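Local coordinates for peptide ABC transporter, peptide-binding protein (Thermus thermophilus, PDB 2D5W) that binds oligopeptides and probably hands them to a membrane-embedded ABC transporter for uptake into the cell, at residues A[524-527]-A[528-532]; A[362-365]-A[366-369]; A[102-105]-A[106-110]. All coordinates share one frame; numbering follows the deposited sequence.

Interaction 1: residues A[524-527]-A[528-532]; sequences PERR and KQLFW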
loop_
_atom_site.group_PDB
_atom_site.type_symbol
_atom_site.label_atom_id
_atom_site.label_comp_id
_atom_site.label_asym_id
_atom_site.label_seq_id
_atom_site.Cartn_x
_atom_site.Cartn_y
_atom_site.Cartn_z
ATOM N N PRO A 524 14.661 12.952 16.051
ATOM C CA PRO A 524 15.029 11.956 15.039
ATOM C C PRO A 524 15.987 10.853 15.479
ATOM O O PRO A 524 15.787 9.683 15.142
ATOM C CB PRO A 524 15.609 12.806 13.913
ATOM C CG PRO A 524 14.845 14.088 14.036
ATOM C CD PRO A 524 14.845 14.319 15.528
ATOM N N GLU A 525 17.027 11.214 16.226
ATOM C CA GLU A 525 18.004 10.220 16.658
ATOM C C GLU A 525 17.459 9.223 17.672
ATOM O O GLU A 525 17.686 8.020 17.536
ATOM C CB GLU A 525 19.252 10.903 17.222
ATOM C CG GLU A 525 20.372 9.924 17.545
ATOM C CD GLU A 525 20.696 9.006 16.378
ATOM O OE1 GLU A 525 21.095 9.517 15.309
ATOM O OE2 GLU A 525 20.548 7.774 16.527
ATOM N N ARG A 526 16.748 9.703 18.687
ATOM C CA ARG A 526 16.196 8.790 19.680
ATOM C C ARG A 526 15.163 7.892 19.007
ATOM O O ARG A 526 15.077 6.704 19.303
ATOM C CB ARG A 526 15.552 9.558 20.841
ATOM C CG ARG A 526 14.935 8.666 21.922
ATOM C CD ARG A 526 15.934 7.629 22.428
ATOM N NE ARG A 526 15.387 6.794 23.495
ATOM C CZ ARG A 526 15.988 5.709 23.973
ATOM N NH1 ARG A 526 15.423 5.006 24.946
ATOM N NH2 ARG A 526 17.154 5.320 23.473
ATOM N N ARG A 527 14.384 8.467 18.097
ATOM C CA ARG A 527 13.372 7.706 17.373
ATOM C C ARG A 527 14.047 6.575 16.598
ATOM O O ARG A 527 13.587 5.431 16.618
ATOM C CB ARG A 527 12.605 8.624 16.416
ATOM C CG ARG A 527 11.535 7.917 15.604
ATOM C CD ARG A 527 10.627 8.918 14.914
ATOM N NE ARG A 527 11.298 9.704 13.883
ATOM C CZ ARG A 527 11.408 11.030 13.897
ATOM N NH1 ARG A 527 12.023 11.648 12.899
ATOM N NH2 ARG A 527 10.930 11.741 14.912
ATOM N N LYS A 528 15.148 6.898 15.930
ATOM C CA LYS A 528 15.886 5.898 15.168
ATOM C C LYS A 528 16.419 4.799 16.093
ATOM O O LYS A 528 16.339 3.616 15.765
ATOM C CB LYS A 528 17.045 6.557 14.413
ATOM C CG LYS A 528 17.842 5.602 13.529
ATOM C CD LYS A 528 19.055 6.285 12.907
ATOM C CE LYS A 528 18.660 7.467 12.036
ATOM N NZ LYS A 528 19.854 8.123 11.433
ATOM N N GLN A 529 16.956 5.184 17.248
ATOM C CA GLN A 529 17.490 4.201 18.192
ATOM C C GLN A 529 16.426 3.183 18.590
ATOM O O GLN A 529 16.693 1.984 18.641
ATOM C CB GLN A 529 18.021 4.892 19.454
ATOM C CG GLN A 529 19.095 5.936 19.200
ATOM C CD GLN A 529 19.632 6.548 20.482
ATOM O OE1 GLN A 529 18.880 6.818 21.420
ATOM N NE2 GLN A 529 20.938 6.786 20.521
ATOM N N LEU A 530 15.220 3.662 18.874
ATOM C CA LEU A 530 14.131 2.780 19.266
ATOM C C LEU A 530 13.718 1.866 18.117
ATOM O O LEU A 530 13.511 0.669 18.314
ATOM C CB LEU A 530 12.940 3.607 19.755
ATOM C CG LEU A 530 13.215 4.369 21.057
ATOM C CD1 LEU A 530 12.116 5.388 21.314
ATOM C CD2 LEU A 530 13.320 3.384 22.209
ATOM N N PHE A 531 13.601 2.425 16.915
ATOM C CA PHE A 531 13.235 1.618 15.757
ATOM C C PHE A 531 14.323 0.592 15.433
ATOM O O PHE A 531 14.026 -0.497 14.941
ATOM C CB PHE A 531 12.976 2.514 14.544
ATOM C CG PHE A 531 11.530 2.887 14.364
ATOM C CD1 PHE A 531 10.623 1.973 13.831
ATOM C CD2 PHE A 531 11.073 4.150 14.729
ATOM C CE1 PHE A 531 9.282 2.314 13.663
ATOM C CE2 PHE A 531 9.731 4.500 14.564
ATOM C CZ PHE A 531 8.836 3.579 14.029
ATOM N N TRP A 532 15.580 0.934 15.708
ATOM C CA TRP A 532 16.672 0.004 15.444
ATOM C C TRP A 532 16.570 -1.190 16.381
ATOM O O TRP A 532 16.780 -2.331 15.968
ATOM C CB TRP A 532 18.025 0.707 15.599
ATOM C CG TRP A 532 18.472 1.386 14.336
ATOM C CD1 TRP A 532 17.670 1.924 13.366
ATOM C CD2 TRP A 532 19.821 1.592 13.900
ATOM N NE1 TRP A 532 18.437 2.446 12.353
ATOM C CE2 TRP A 532 19.760 2.258 12.656
ATOM C CE3 TRP A 532 21.077 1.277 14.439
ATOM C CZ2 TRP A 532 20.908 2.616 11.940
ATOM C CZ3 TRP A 532 22.219 1.633 13.725
ATOM C CH2 TRP A 532 22.124 2.295 12.489
HETATM O O HOH W 1 22.402 6.855 18.145
#
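Arg-526 spreads the face of its guanidinium over Leu-530, whose CD2 sits off-centre beneath it, 3.8 Å from NH1. The arginine side chain leaves the backbone pointing away from 528-532; the bend at chi2 (53°) brings the guanidinium back over the leucine. There the same flat group offers an edge to Gln-529: NH2 donates to OE1 at 3.1 Å, nearly straight and almost in the guanidinium plane. The donor stands above the plane of the Gln-529 amide, not on a lone pair; guanidinium and amide are turned 79° against each other.

The other end of that amide faces Glu-525, whose carboxylate curls back until OE2 is 3.6 Å from CG of Gln-529. Water 1 closes the gap, giving a hydrogen to OE2 of Glu-525 at 2.6 Å and accepting one from NE2 of Gln-529 at 2.8 Å. Across the helix, CG of Arg-527 touches the ring edge of Phe-531, 3.9 Å from CD2. The guanidinium of Arg-527 doubles back, bent at chi3, with CA of Pro-524 over one face, and its NH2 binds Glu-521 O.

These are the first turns of helix 524-541, where Asp-523 OD1 accepts from Arg-526 N and i to i+4 bonds such as Phe-531 N to Arg-527 O, 3.0 Å, begin. Leu-530 and Phe-531 pack on helix 509-518. Gln-529 is gripped from both ends, its oxygen by a cation and its nitrogen through a water bound to a carboxylate, which favours this orientation of the amide over the flipped one and would probably polarise it.

Interaction 2: residues A[362-365]-A[366-369]; sequences LFNP and NVKK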
loop_
_atom_site.group_PDB
_atom_site.type_symbol
_atom_site.label_atom_id
_atom_site.label_comp_id
_atom_site.label_asym_id
_atom_site.label_seq_id
_atom_site.Cartn_x
_atom_site.Cartn_y
_atom_site.Cartn_z
ATOM N N LEU A 362 15.210 5.384 9.135
ATOM C CA LEU A 362 15.006 4.469 10.254
ATOM C C LEU A 362 15.594 3.082 9.970
ATOM O O LEU A 362 15.748 2.272 10.879
ATOM C CB LEU A 362 13.513 4.340 10.568
ATOM C CG LEU A 362 12.827 5.617 11.063
ATOM C CD1 LEU A 362 11.325 5.384 11.140
ATOM C CD2 LEU A 362 13.387 6.016 12.425
ATOM N N PHE A 363 15.906 2.815 8.705
ATOM C CA PHE A 363 16.484 1.541 8.278
ATOM C C PHE A 363 17.682 1.133 9.138
ATOM O O PHE A 363 18.595 1.927 9.356
ATOM C CB PHE A 363 16.913 1.659 6.810
ATOM C CG PHE A 363 17.828 0.559 6.339
ATOM C CD1 PHE A 363 17.360 -0.740 6.155
ATOM C CD2 PHE A 363 19.162 0.836 6.048
ATOM C CE1 PHE A 363 18.209 -1.743 5.684
ATOM C CE2 PHE A 363 20.014 -0.157 5.578
ATOM C CZ PHE A 363 19.537 -1.448 5.396
ATOM N N ASN A 364 17.674 -0.107 9.624
ATOM C CA ASN A 364 18.778 -0.622 10.437
ATOM C C ASN A 364 19.553 -1.664 9.630
ATOM O O ASN A 364 19.063 -2.760 9.385
ATOM C CB ASN A 364 18.253 -1.272 11.720
ATOM C CG ASN A 364 19.376 -1.722 12.644
ATOM O OD1 ASN A 364 20.547 -1.724 12.258
ATOM N ND2 ASN A 364 19.023 -2.112 13.862
ATOM N N PRO A 365 20.784 -1.332 9.212
ATOM C CA PRO A 365 21.610 -2.254 8.426
ATOM C C PRO A 365 22.324 -3.325 9.248
ATOM O O PRO A 365 22.964 -4.213 8.685
ATOM C CB PRO A 365 22.607 -1.317 7.759
ATOM C CG PRO A 365 22.861 -0.317 8.846
ATOM C CD PRO A 365 21.461 -0.030 9.371
ATOM N N ASN A 366 22.188 -3.255 10.568
ATOM C CA ASN A 366 22.892 -4.174 11.460
ATOM C C ASN A 366 22.137 -5.364 12.048
ATOM O O ASN A 366 22.691 -6.081 12.883
ATOM C CB ASN A 366 23.492 -3.363 12.612
ATOM C CG ASN A 366 24.315 -2.185 12.127
ATOM O OD1 ASN A 366 24.301 -1.114 12.736
ATOM N ND2 ASN A 366 25.042 -2.376 11.033
ATOM N N VAL A 367 20.897 -5.596 11.631
ATOM C CA VAL A 367 20.139 -6.714 12.187
ATOM C C VAL A 367 20.682 -8.075 11.757
ATOM O O VAL A 367 21.442 -8.182 10.794
ATOM C CB VAL A 367 18.639 -6.637 11.804
ATOM C CG1 VAL A 367 18.076 -5.281 12.192
ATOM C CG2 VAL A 367 18.459 -6.904 10.313
ATOM N N LYS A 368 20.279 -9.108 12.487
ATOM C CA LYS A 368 20.695 -10.478 12.211
ATOM C C LYS A 368 20.343 -10.875 10.777
ATOM O O LYS A 368 19.239 -10.599 10.303
ATOM C CB LYS A 368 20.006 -11.419 13.202
ATOM C CG LYS A 368 20.320 -12.894 13.029
ATOM C CD LYS A 368 19.616 -13.705 14.107
ATOM C CE LYS A 368 19.867 -15.192 13.948
ATOM N NZ LYS A 368 19.189 -15.966 15.024
ATOM N N LYS A 369 21.283 -11.524 10.093
ATOM C CA LYS A 369 21.074 -11.964 8.716
ATOM C C LYS A 369 21.043 -13.486 8.630
ATOM O O LYS A 369 21.796 -14.176 9.323
ATOM C CB LYS A 369 22.192 -11.438 7.811
ATOM C CG LYS A 369 22.306 -9.923 7.753
ATOM C CD LYS A 369 23.454 -9.508 6.845
ATOM C CE LYS A 369 23.631 -7.998 6.827
ATOM N NZ LYS A 369 24.777 -7.590 5.971
HETATM O O HOH W 2 21.314 -6.535 8.469
#
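An Asx turn spans Asn-364 to Asn-366 in the loop that leads to helix 374-383: the side-chain oxygen OD1 of Asn-364 takes the backbone N-H of Asn-366 at 2.8 Å, skipping over Pro-365. The donor stands 40° out of the plane of the amide, so the bond does not follow a lone pair. CG of Asn-364 lies anti to its backbone N (chi1 -176°), which carries the amide forward over the turn. OD1 also rests 3.4 Å from CB of Asn-366, and the two asparagine amides are almost perpendicular.

CG1 of Val-367 lies over a face of the Asn-364 amide, 3.7 Å from ND2. The Pro-365 ring runs alongside the Asn-366 side chain, its CG 3.7 Å from ND2 of that residue. Water 2 links the turn to what follows, donating to Pro-365 O and to Val-367 O at 2.9 Å each.

Helix 524-541 flanks the loop: Gln-535 bonds to the backbone of Leu-362 and Asn-364, Val-367 touches Ala-539, and Lys-368 forms a salt bridge with Glu-540 on the same helix.

Interaction 3: residues A[102-105]-A[106-110]; sequences EDVA and FYFEV
Val-104 and Phe-108 lie side by side one turn apart, CG1 of the valine 4.1 Å from CD1 of the phenylalanine. That CD1 also comes 3.4 Å from Val-104 O, which meets the ring at its edge, close to the ring plane. The chi1 of Phe-108, -90°, turns the ring edge toward this carbonyl. Phe-106 departs differently, CG anti to the backbone N (chi1 172°): its CB is 3.3 Å from Glu-102 O, and Asp-103 O lies toward the ring edge, while the ring itself leads away.

Four i to i+4 bonds cross from 102-105 to 106-109, among them Phe-108 N to Val-104 O at 3.1 Å and Tyr-107 N to Asp-103 O at 3.2 Å, and Val-110 N to Phe-106 O continues the series.

Farther out, Val-104 and Phe-108 press on strands 127-131 and 136-141, and Phe-108 meets Trp-124 edge-to-face. Phe-106 makes a second edge-to-face pair with Trp-166 of helix 159-173. Asp-103 is clamped by the backbone N-H groups of Thr-100 and Lys-159 and by the indole N-H of Trp-93. Glu-109 OE2 makes a salt bridge with Lys-170 and a hydrogen bond with the indole N of Trp-166; Glu-102 makes a salt bridge with Lys-159.

The arrangement is that of a helix sandwiched between an antiparallel sheet and a second helix, consistent with the small extra domain that marks oligopeptide-binding proteins of the OppA type.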
loop_
_atom_site.group_PDB
_atom_site.type_symbol
_atom_site.label_atom_id
_atom_site.label_comp_id
_atom_site.label_asym_id
_atom_site.label_seq_id
_atom_site.Cartn_x
_atom_site.Cartn_y
_atom_site.Cartn_z
ATOM N N GLU A 102 -18.511 19.775 5.588
ATOM C CA GLU A 102 -19.513 18.742 5.839
ATOM C C GLU A 102 -18.962 17.428 5.279
ATOM O O GLU A 102 -19.248 16.351 5.803
ATOM C CB GLU A 102 -20.850 19.091 5.181
ATOM C CG GLU A 102 -21.460 20.366 5.734
ATOM C CD GLU A 102 -22.926 20.530 5.394
ATOM O OE1 GLU A 102 -23.394 21.686 5.386
ATOM O OE2 GLU A 102 -23.612 19.516 5.154
ATOM N N ASP A 103 -18.155 17.530 4.225
ATOM C CA ASP A 103 -17.529 16.363 3.613
ATOM C C ASP A 103 -16.453 15.820 4.560
ATOM O O ASP A 103 -16.175 14.618 4.578
ATOM C CB ASP A 103 -16.914 16.750 2.267
ATOM C CG ASP A 103 -17.964 17.144 1.243
ATOM O OD1 ASP A 103 -17.731 18.111 0.484
ATOM O OD2 ASP A 103 -19.016 16.473 1.197
ATOM N N VAL A 104 -15.847 16.714 5.338
ATOM C CA VAL A 104 -14.825 16.327 6.305
ATOM C C VAL A 104 -15.498 15.647 7.503
ATOM O O VAL A 104 -15.058 14.592 7.965
ATOM C CB VAL A 104 -14.022 17.557 6.800
ATOM C CG1 VAL A 104 -13.026 17.134 7.873
ATOM C CG2 VAL A 104 -13.296 18.211 5.633
ATOM N N ALA A 105 -16.567 16.253 8.010
ATOM C CA ALA A 105 -17.282 15.680 9.144
ATOM C C ALA A 105 -17.794 14.287 8.789
ATOM O O ALA A 105 -17.756 13.372 9.610
ATOM C CB ALA A 105 -18.444 16.583 9.540
ATOM N N PHE A 106 -18.280 14.138 7.562
ATOM C CA PHE A 106 -18.800 12.864 7.087
ATOM C C PHE A 106 -17.700 11.800 7.091
ATOM O O PHE A 106 -17.895 10.699 7.603
ATOM C CB PHE A 106 -19.381 13.043 5.682
ATOM C CG PHE A 106 -19.764 11.758 5.019
ATOM C CD1 PHE A 106 -20.710 10.915 5.594
ATOM C CD2 PHE A 106 -19.165 11.379 3.825
ATOM C CE1 PHE A 106 -21.050 9.708 4.987
ATOM C CE2 PHE A 106 -19.498 10.174 3.211
ATOM C CZ PHE A 106 -20.440 9.340 3.794
ATOM N N TYR A 107 -16.544 12.140 6.529
ATOM C CA TYR A 107 -15.403 11.230 6.490
ATOM C C TYR A 107 -15.081 10.734 7.905
ATOM O O TYR A 107 -14.895 9.534 8.132
ATOM C CB TYR A 107 -14.195 11.967 5.906
ATOM C CG TYR A 107 -12.905 11.177 5.871
ATOM C CD1 TYR A 107 -12.580 10.375 4.778
ATOM C CD2 TYR A 107 -11.999 11.245 6.930
ATOM C CE1 TYR A 107 -11.383 9.666 4.740
ATOM C CE2 TYR A 107 -10.801 10.538 6.903
ATOM C CZ TYR A 107 -10.500 9.753 5.806
ATOM O OH TYR A 107 -9.312 9.059 5.772
ATOM N N PHE A 108 -15.015 11.659 8.858
ATOM C CA PHE A 108 -14.711 11.290 10.233
ATOM C C PHE A 108 -15.774 10.425 10.896
ATOM O O PHE A 108 -15.448 9.517 11.660
ATOM C CB PHE A 108 -14.434 12.536 11.080
ATOM C CG PHE A 108 -12.991 12.944 11.084
ATOM C CD1 PHE A 108 -12.454 13.666 10.025
ATOM C CD2 PHE A 108 -12.151 12.541 12.119
ATOM C CE1 PHE A 108 -11.096 13.979 9.989
ATOM C CE2 PHE A 108 -10.793 12.847 12.093
ATOM C CZ PHE A 108 -10.264 13.566 11.028
ATOM N N GLU A 109 -17.042 10.688 10.604
ATOM C CA GLU A 109 -18.103 9.893 11.203
ATOM C C GLU A 109 -18.004 8.432 10.762
ATOM O O GLU A 109 -18.183 7.517 11.566
ATOM C CB GLU A 109 -19.465 10.466 10.823
ATOM C CG GLU A 109 -20.629 9.805 11.530
ATOM C CD GLU A 109 -21.927 10.547 11.306
ATOM O OE1 GLU A 109 -22.090 11.649 11.871
ATOM O OE2 GLU A 109 -22.777 10.034 10.556
ATOM N N VAL A 110 -17.710 8.210 9.486
ATOM C CA VAL A 110 -17.589 6.851 8.974
ATOM C C VAL A 110 -16.355 6.161 9.565
ATOM O O VAL A 110 -16.426 5.011 9.997
ATOM C CB VAL A 110 -17.524 6.852 7.427
ATOM C CG1 VAL A 110 -17.344 5.429 6.904
ATOM C CG2 VAL A 110 -18.806 7.461 6.863
#

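Interactions 1 and 2 form one neighbourhood, their centres 12 Å apart. They meet at Trp-532: its carbonyl oxygen O is 3.1 Å from ND2 of Asn-364, a probable hydrogen bond, and CZ3 of its indole lies 3.6 Å from OD1 of Asn-366. The Asx-turn asparagine thus serves its own loop through OD1 and helix 524-541 through ND2. Interaction 3 stands apart, its centre 35 Å from that of interaction 1 and 41 Å from that of interaction 2, with nearest atoms about 21 and 22 Å away. It touches neither: 102-110 packs on helix 159-173 and strands 127-131 and 136-141, the 362-369 loop on helix 524-541.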